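Local coordinates for protein bacillaene synthase dehydratase PksH (Bacillus subtilis, PDB 3HP0) that catalyses dehydration of the (S)-3-hydroxy-3-methylglutaryl group tethered to PksL into a 3-methylglutaconyl moiety during synthesis of the antibiotic bacillaene, at residues A[18-23]-A[40-45]. Numbering follows the deposited sequence.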
loop_
_atom_site.group_PDB
_atom_site.type_symbol
_atom_site.label_atom_id
_atom_site.label_comp_id
_atom_site.label_asym_id
_atom_site.label_seq_id
_atom_site.Cartn_x
_atom_site.Cartn_y
_atom_site.Cartn_z
ATOM N N CYS A 18 14.828 3.268 9.097
ATOM C CA CYS A 18 15.076 3.338 7.670
ATOM C C CYS A 18 13.929 4.055 6.963
ATOM O O CYS A 18 12.768 3.673 7.107
ATOM C CB CYS A 18 15.238 1.951 7.065
ATOM S SG CYS A 18 15.340 2.038 5.270
ATOM N N TYR A 19 14.260 5.095 6.203
ATOM C CA TYR A 19 13.258 5.865 5.483
ATOM C C TYR A 19 13.266 5.524 4.003
ATOM O O TYR A 19 14.281 5.669 3.316
ATOM C CB TYR A 19 13.503 7.370 5.650
ATOM C CG TYR A 19 13.343 7.882 7.069
ATOM C CD1 TYR A 19 12.125 8.390 7.522
ATOM C CD2 TYR A 19 14.407 7.837 7.958
ATOM C CE1 TYR A 19 11.980 8.837 8.835
ATOM C CE2 TYR A 19 14.278 8.278 9.262
ATOM C CZ TYR A 19 13.070 8.775 9.702
ATOM O OH TYR A 19 12.969 9.199 11.013
ATOM N N ILE A 20 12.123 5.048 3.530
ATOM C CA ILE A 20 11.948 4.708 2.132
ATOM C C ILE A 20 11.013 5.778 1.608
ATOM O O ILE A 20 9.881 5.889 2.073
ATOM C CB ILE A 20 11.271 3.345 1.952
ATOM C CG1 ILE A 20 12.219 2.226 2.370
ATOM C CG2 ILE A 20 10.836 3.185 0.507
ATOM C CD1 ILE A 20 11.588 0.852 2.320
ATOM N N THR A 21 11.499 6.575 0.660
ATOM C CA THR A 21 10.708 7.645 0.078
ATOM C C THR A 21 10.484 7.367 -1.388
ATOM O O THR A 21 11.432 7.233 -2.159
ATOM C CB THR A 21 11.408 9.004 0.226
ATOM O OG1 THR A 21 11.582 9.319 1.612
ATOM C CG2 THR A 21 10.583 10.095 -0.412
ATOM N N PHE A 22 9.217 7.270 -1.766
ATOM C CA PHE A 22 8.868 6.988 -3.149
ATOM C C PHE A 22 9.074 8.238 -3.998
ATOM O O PHE A 22 8.393 9.248 -3.830
ATOM C CB PHE A 22 7.420 6.525 -3.233
ATOM C CG PHE A 22 7.139 5.308 -2.403
ATOM C CD1 PHE A 22 7.842 4.125 -2.629
ATOM C CD2 PHE A 22 6.173 5.330 -1.404
ATOM C CE1 PHE A 22 7.587 2.993 -1.876
ATOM C CE2 PHE A 22 5.908 4.199 -0.642
ATOM C CZ PHE A 22 6.618 3.023 -0.881
ATOM N N HIS A 23 10.025 8.139 -4.916
ATOM C CA HIS A 23 10.378 9.227 -5.809
ATOM C C HIS A 23 9.925 8.892 -7.231
ATOM O O HIS A 23 10.724 8.483 -8.067
ATOM C CB HIS A 23 11.886 9.452 -5.760
ATOM N N LEU A 40 11.754 -4.654 -1.812
ATOM C CA LEU A 40 12.078 -5.967 -1.271
ATOM C C LEU A 40 13.559 -6.007 -0.933
ATOM O O LEU A 40 13.977 -6.625 0.044
ATOM C CB LEU A 40 11.745 -7.045 -2.296
ATOM C CG LEU A 40 10.251 -7.118 -2.599
ATOM C CD1 LEU A 40 9.996 -8.020 -3.792
ATOM C CD2 LEU A 40 9.528 -7.631 -1.366
ATOM N N GLN A 41 14.339 -5.320 -1.756
ATOM C CA GLN A 41 15.781 -5.232 -1.605
ATOM C C GLN A 41 16.163 -4.406 -0.377
ATOM O O GLN A 41 17.111 -4.737 0.338
ATOM C CB GLN A 41 16.364 -4.596 -2.860
ATOM C CG GLN A 41 17.857 -4.438 -2.847
ATOM C CD GLN A 41 18.341 -3.619 -4.024
ATOM O OE1 GLN A 41 17.986 -3.891 -5.175
ATOM N NE2 GLN A 41 19.157 -2.610 -3.744
ATOM N N VAL A 42 15.434 -3.321 -0.144
ATOM C CA VAL A 42 15.690 -2.470 1.007
ATOM C C VAL A 42 15.265 -3.195 2.286
ATOM O O VAL A 42 15.925 -3.085 3.322
ATOM C CB VAL A 42 14.906 -1.145 0.911
ATOM C CG1 VAL A 42 15.092 -0.343 2.187
ATOM C CG2 VAL A 42 15.370 -0.345 -0.291
ATOM N N LEU A 43 14.160 -3.932 2.212
ATOM C CA LEU A 43 13.664 -4.655 3.370
ATOM C C LEU A 43 14.590 -5.792 3.776
ATOM O O LEU A 43 14.682 -6.125 4.958
ATOM C CB LEU A 43 12.250 -5.181 3.116
ATOM C CG LEU A 43 11.158 -4.108 3.079
ATOM C CD1 LEU A 43 9.799 -4.775 2.982
ATOM C CD2 LEU A 43 11.235 -3.241 4.340
ATOM N N ASN A 44 15.268 -6.396 2.804
ATOM C CA ASN A 44 16.216 -7.465 3.108
ATOM C C ASN A 44 17.397 -6.896 3.884
ATOM O O ASN A 44 17.954 -7.562 4.753
ATOM C CB ASN A 44 16.712 -8.140 1.834
ATOM C CG ASN A 44 15.811 -9.270 1.400
ATOM O OD1 ASN A 44 15.483 -10.145 2.205
ATOM N ND2 ASN A 44 15.407 -9.269 0.132
ATOM N N GLN A 45 17.784 -5.666 3.569
ATOM C CA GLN A 45 18.883 -5.037 4.290
ATOM C C GLN A 45 18.437 -4.807 5.733
ATOM O O GLN A 45 19.225 -4.947 6.665
ATOM C CB GLN A 45 19.259 -3.697 3.656
ATOM C CG GLN A 45 19.850 -3.808 2.262
ATOM C CD GLN A 45 20.203 -2.456 1.663
ATOM O OE1 GLN A 45 20.693 -2.370 0.536
ATOM N NE2 GLN A 45 19.953 -1.394 2.415
#
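Val42 meets Ile20 and Cys18 in a small, buried, apolar helix-on-sheet contact within the beta-alpha-beta unit formed by strand 17-22, helix 34-48 and strand 53-57, part of the crotonase-like fold. The closest CA atoms across the two segments are those of Ile20 and Val42, 8.2 Å apart, and side chains from both elements meet between them. One methyl of the valine does most of the touching: Val42 CG1 lies 3.7 Å from Ile20 CD1 and 3.9 Å from Ile20 CG1. Ile20 reaches it with its ethyl arm, which is extended (chi2 176°), and the two side chains lie alongside each other, oppositely directed, with Ile20 CD1 also 4.1 Å from Val42 CB. Cys18 SG packs on the same methyl, 3.9 Å from Val42 CG1; chi1 of 173° sets the sulfur anti to the backbone N, where it meets this methyl. The CB atoms of Cys18 and Ile20, two residues apart in the strand, both point toward the helix, and that of Tyr19 between them points away; the Tyr19 ring forms a cation-pi pair with Arg12. The surroundings extend the apolar layer: Val42 also touches Val11 of strand 9-14, and Ile20 touches Val54 of strand 53-57. No hydrogen bond crosses between 18-23 and 40-45, and the summed buried area is just 122 Å², so the two segments are held against each other here by van der Waals contact and burial of nonpolar groups.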